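Local coordinates for 2,5-dihydroxypyridine 5,6-dioxygenase (Pseudomonas putida KT2440, PDB 7CUP), which uses iron(II) and molecular oxygen to open the ring of 2,5-dihydroxypyridine between carbons 5 and 6, giving N-formylmaleamate in aerobic nicotinate degradation, at residues 25-31 with 94-100; 141-145 with 268-272. One frame throughout, in Å; residues are numbered along the deposited sequence.

Interaction 1: 25-31 with 94-100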
# COMPACT_ATOMS: atom_id res chain seq x y z
N GLN A 25 29.37 2.31 -15.57
CA GLN A 25 28.74 3.55 -15.08
C GLN A 25 27.98 3.28 -13.78
O GLN A 25 27.48 2.16 -13.56
CB GLN A 25 27.85 4.12 -16.16
CG GLN A 25 28.55 4.47 -17.45
CD GLN A 25 29.33 5.74 -17.33
OE1 GLN A 25 28.76 6.84 -17.36
NE2 GLN A 25 30.63 5.59 -17.17
N SER A 26 27.85 4.32 -12.97
CA SER A 26 27.00 4.35 -11.76
C SER A 26 25.84 5.32 -11.97
O SER A 26 26.05 6.46 -12.44
CB SER A 26 27.81 4.68 -10.56
OG SER A 26 28.64 3.57 -10.25
N VAL A 27 24.65 4.86 -11.66
CA VAL A 27 23.40 5.66 -11.78
C VAL A 27 22.82 5.86 -10.37
O VAL A 27 22.61 4.85 -9.66
CB VAL A 27 22.39 4.97 -12.69
CG1 VAL A 27 21.08 5.74 -12.73
CG2 VAL A 27 22.95 4.74 -14.09
N ALA A 28 22.53 7.10 -10.01
CA ALA A 28 21.72 7.45 -8.84
C ALA A 28 20.34 7.90 -9.32
O ALA A 28 20.26 8.80 -10.20
CB ALA A 28 22.42 8.52 -8.04
N VAL A 29 19.30 7.29 -8.77
CA VAL A 29 17.89 7.68 -9.01
C VAL A 29 17.46 8.53 -7.82
O VAL A 29 17.37 8.00 -6.70
CB VAL A 29 16.96 6.49 -9.26
CG1 VAL A 29 15.55 6.98 -9.55
CG2 VAL A 29 17.46 5.61 -10.39
N LEU A 30 17.33 9.84 -8.07
CA LEU A 30 16.97 10.85 -7.05
C LEU A 30 15.44 10.96 -6.97
O LEU A 30 14.78 11.13 -8.03
CB LEU A 30 17.57 12.18 -7.44
CG LEU A 30 17.16 13.33 -6.52
CD1 LEU A 30 17.58 13.07 -5.07
CD2 LEU A 30 17.73 14.62 -7.05
N LYS A 31 14.91 10.83 -5.77
CA LYS A 31 13.43 10.89 -5.59
C LYS A 31 13.10 11.60 -4.28
O LYS A 31 13.98 11.76 -3.43
CB LYS A 31 12.83 9.48 -5.57
CG LYS A 31 13.38 8.57 -4.49
CD LYS A 31 12.68 7.24 -4.44
CE LYS A 31 13.10 6.40 -3.26
NZ LYS A 31 12.23 5.21 -3.16
N ALA A 94 27.76 9.56 -8.50
CA ALA A 94 27.19 8.85 -9.67
C ALA A 94 27.80 9.38 -10.97
O ALA A 94 28.16 10.57 -11.04
CB ALA A 94 25.69 9.02 -9.68
N ASP A 95 27.79 8.57 -12.03
CA ASP A 95 28.08 9.09 -13.39
C ASP A 95 26.85 9.84 -13.92
O ASP A 95 26.99 10.87 -14.59
CB ASP A 95 28.52 7.96 -14.31
CG ASP A 95 29.85 7.38 -13.86
OD1 ASP A 95 30.87 8.11 -13.93
OD2 ASP A 95 29.84 6.24 -13.38
N LEU A 96 25.66 9.33 -13.64
CA LEU A 96 24.40 9.89 -14.17
C LEU A 96 23.37 9.90 -13.04
O LEU A 96 23.29 8.89 -12.30
CB LEU A 96 23.90 9.04 -15.33
CG LEU A 96 22.64 9.59 -16.02
CD1 LEU A 96 22.79 9.58 -17.54
CD2 LEU A 96 21.42 8.80 -15.63
N VAL A 97 22.67 11.01 -12.86
CA VAL A 97 21.54 11.12 -11.90
C VAL A 97 20.27 11.13 -12.73
O VAL A 97 20.25 11.91 -13.72
CB VAL A 97 21.66 12.38 -11.03
CG1 VAL A 97 20.43 12.58 -10.14
CG2 VAL A 97 22.94 12.33 -10.19
N VAL A 98 19.32 10.22 -12.45
CA VAL A 98 17.92 10.34 -12.97
C VAL A 98 17.15 11.13 -11.93
O VAL A 98 16.92 10.61 -10.86
CB VAL A 98 17.25 8.98 -13.19
CG1 VAL A 98 15.84 9.18 -13.68
CG2 VAL A 98 18.06 8.13 -14.15
N ASP A 99 16.78 12.36 -12.23
CA ASP A 99 16.03 13.21 -11.28
C ASP A 99 14.53 13.02 -11.52
O ASP A 99 14.01 13.47 -12.55
CB ASP A 99 16.56 14.64 -11.43
CG ASP A 99 15.82 15.66 -10.60
OD1 ASP A 99 14.98 15.22 -9.77
OD2 ASP A 99 16.05 16.86 -10.84
N THR A 100 13.84 12.39 -10.57
CA THR A 100 12.37 12.25 -10.55
C THR A 100 11.75 13.18 -9.51
O THR A 100 10.56 12.98 -9.20
CB THR A 100 11.97 10.80 -10.24
OG1 THR A 100 12.28 10.47 -8.88
CG2 THR A 100 12.67 9.81 -11.14
O HOH W 1 31.21 4.36 -12.26
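Val27 and Val98, diagonal neighbours on one face of a two-strand parallel pairing, meet through Val27 CG1 and Val98 CG2, 4.1 Å apart. Each valine uses a different branch: CG1 of Val27 lies anti to its own backbone N (chi1 176°), whereas the touching CG2 of Val98 stands beside its N. Leu96 joins them on this face and Val29 continues it. On the other face Ala28 CB rests on Ala94 CB at 3.7 Å, and Leu30 CB packs against Val97 CG1. Farther along, Leu30 and Asp99 run side by side in the same direction; Asp99 OD1 accepts from Met101 N and Met102 N just beyond the strand. Between the faces lies the regular parallel ladder, in which Ala28 N and Leu30 N donate to Leu96 O and Val98 O, while Ala28 O receives Val98 N.

The polar ends are more elaborate. Leu30 O takes two bonds from one residue, Thr100, through N and through OG1, the latter at 2.7 Å. At the start, Ser26 O likewise accepts both Asp95 N and Leu96 N. Asp95 also accepts: its OD2 receives Ser26 N at 2.8 Å on the anti lone pair, and a water donates to it. The Gln25 amide stacks on this carboxylate, planes 23° apart, with OE1 3.3 Å from Asp95 CB; Gln25 OE1 is hydrogen-bonded to Arg118 NH1.

The pair belongs to a five-stranded parallel sheet with the 2-1-3-4-5 order of flavodoxin-like folds and 96-99 at its centre. Strand 53-58 flanks 26-31 and strand 118-121 flanks 96-99, while helix 37-49 covers Val29 and Thr100.

Interaction 2: 141-145 with 268-272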
# COMPACT_ATOMS: atom_id res chain seq x y z
N ARG A 141 19.13 17.64 -35.04
CA ARG A 141 18.36 18.82 -35.50
C ARG A 141 18.59 19.98 -34.54
O ARG A 141 18.79 21.13 -34.99
CB ARG A 141 16.87 18.46 -35.67
CG ARG A 141 16.61 17.46 -36.78
CD ARG A 141 15.14 17.22 -37.12
NE ARG A 141 14.42 16.75 -35.94
CZ ARG A 141 13.72 17.54 -35.11
NH1 ARG A 141 13.61 18.84 -35.35
NH2 ARG A 141 13.15 17.05 -34.03
N VAL A 142 18.61 19.71 -33.24
CA VAL A 142 18.76 20.77 -32.19
C VAL A 142 20.17 21.38 -32.23
O VAL A 142 20.29 22.62 -32.00
CB VAL A 142 18.42 20.21 -30.79
CG1 VAL A 142 18.83 21.16 -29.67
CG2 VAL A 142 16.94 19.84 -30.71
N LEU A 143 21.20 20.55 -32.41
CA LEU A 143 22.61 21.01 -32.51
C LEU A 143 22.79 21.84 -33.79
O LEU A 143 23.54 22.84 -33.73
CB LEU A 143 23.54 19.80 -32.54
CG LEU A 143 23.66 19.01 -31.25
CD1 LEU A 143 24.93 18.17 -31.32
CD2 LEU A 143 23.65 19.90 -30.02
N ALA A 144 22.16 21.44 -34.91
CA ALA A 144 22.14 22.23 -36.17
C ALA A 144 21.55 23.63 -35.90
O ALA A 144 22.13 24.65 -36.36
CB ALA A 144 21.39 21.49 -37.24
N ALA A 145 20.47 23.71 -35.13
CA ALA A 145 19.87 25.02 -34.76
C ALA A 145 20.85 25.77 -33.88
O ALA A 145 20.97 27.01 -34.03
CB ALA A 145 18.55 24.84 -34.04
N TRP A 268 13.33 28.84 -29.55
CA TRP A 268 12.26 28.27 -30.39
C TRP A 268 12.25 26.74 -30.27
O TRP A 268 13.25 26.17 -29.83
CB TRP A 268 12.37 28.79 -31.83
CG TRP A 268 13.52 28.32 -32.65
CD1 TRP A 268 13.51 27.31 -33.56
CD2 TRP A 268 14.86 28.86 -32.68
NE1 TRP A 268 14.74 27.16 -34.13
CE2 TRP A 268 15.58 28.11 -33.63
CE3 TRP A 268 15.50 29.90 -32.02
CZ2 TRP A 268 16.92 28.37 -33.94
CZ3 TRP A 268 16.83 30.14 -32.30
CH2 TRP A 268 17.52 29.39 -33.25
N GLY A 269 11.12 26.15 -30.63
CA GLY A 269 10.81 24.74 -30.41
C GLY A 269 11.12 23.95 -31.63
O GLY A 269 10.86 24.47 -32.74
N LEU A 270 11.65 22.74 -31.45
CA LEU A 270 12.08 21.84 -32.55
C LEU A 270 11.50 20.45 -32.34
O LEU A 270 12.03 19.50 -32.96
CB LEU A 270 13.61 21.83 -32.60
CG LEU A 270 14.24 23.11 -33.18
CD1 LEU A 270 15.75 23.11 -33.01
CD2 LEU A 270 13.88 23.29 -34.65
N GLN A 271 10.42 20.32 -31.57
CA GLN A 271 9.82 19.00 -31.23
C GLN A 271 8.47 18.80 -31.93
O GLN A 271 7.41 19.17 -31.42
CB GLN A 271 9.71 18.85 -29.71
CG GLN A 271 9.29 17.46 -29.25
CD GLN A 271 10.02 16.35 -29.95
OE1 GLN A 271 9.58 15.83 -30.98
NE2 GLN A 271 11.13 15.92 -29.35
N PRO A 272 8.44 18.16 -33.11
CA PRO A 272 7.19 17.95 -33.82
C PRO A 272 6.27 16.91 -33.16
O PRO A 272 5.09 16.90 -33.46
CB PRO A 272 7.66 17.48 -35.20
CG PRO A 272 8.95 16.75 -34.91
CD PRO A 272 9.60 17.56 -33.81
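The guanidinium of Arg141 meets Leu270 O at its edge, and both terminal nitrogens converge on that single oxygen, 2.9 Å each from NH1 and NH2. The acceptor lies only 1° out of the guanidinium plane. The two donors use the carbonyl differently: NH2 arrives almost along the C=O direction, whereas NH1 comes in at a C=O...N angle of 143°, in the carbonyl plane and on a lone pair. The chain runs straight through chi2 and bends at chi3 (-58°), which brings the guanidinium round to Leu270 O. Pro272 CD approaches the same group obliquely, 3.6 Å from NH2. The indole of Trp268 is also met obliquely, by Ala145 CB, which lies 3.9 Å from CZ2.

The contact illustrates how a helix can be fastened to the point where a strand gives way to loop. Helix 136-151 lies against the end of strand 263-269, a central strand of an antiparallel sheet that also carries iron ligands: His265, on this strand, binds the metal together with Ser302, His318 and Asp320. The Trp268 side chain is about 14 Å from the iron and about 10 Å from that of His265, so it takes no direct part in the metal site.

Between the two flat groups, Leu270 sends CD1 into the helix surface. Leu270 CD1 reaches Ala145 CB at 3.4 Å, tighter than usual for two carbons, and lies 3.9 Å from Val142 CA. Leu195 of strand 194-197 touches Ala145, Trp268 and Leu270. Arg141 has further partners in Asp138, a salt bridge through NH2, and Ser347 O, which accepts from NH1.

How the interactions relate
Both contacts are largely buried, yet they share no helix or strand and lie apart, with centres about 26 Å apart and nearest atoms about 16 Å apart. Interaction 1 joins neighbouring strands within one parallel sheet, and its repeating backbone bonds are sandwiched between mostly apolar side chains on the two faces. Interaction 2 instead joins a helix to the end of a strand in a separate, antiparallel sheet, where a side chain supplies the polar link to the backbone. Interaction 1 lies away from the iron site and brushes a second subunit; interaction 2 touches no other chain, and its strand also carries an iron ligand.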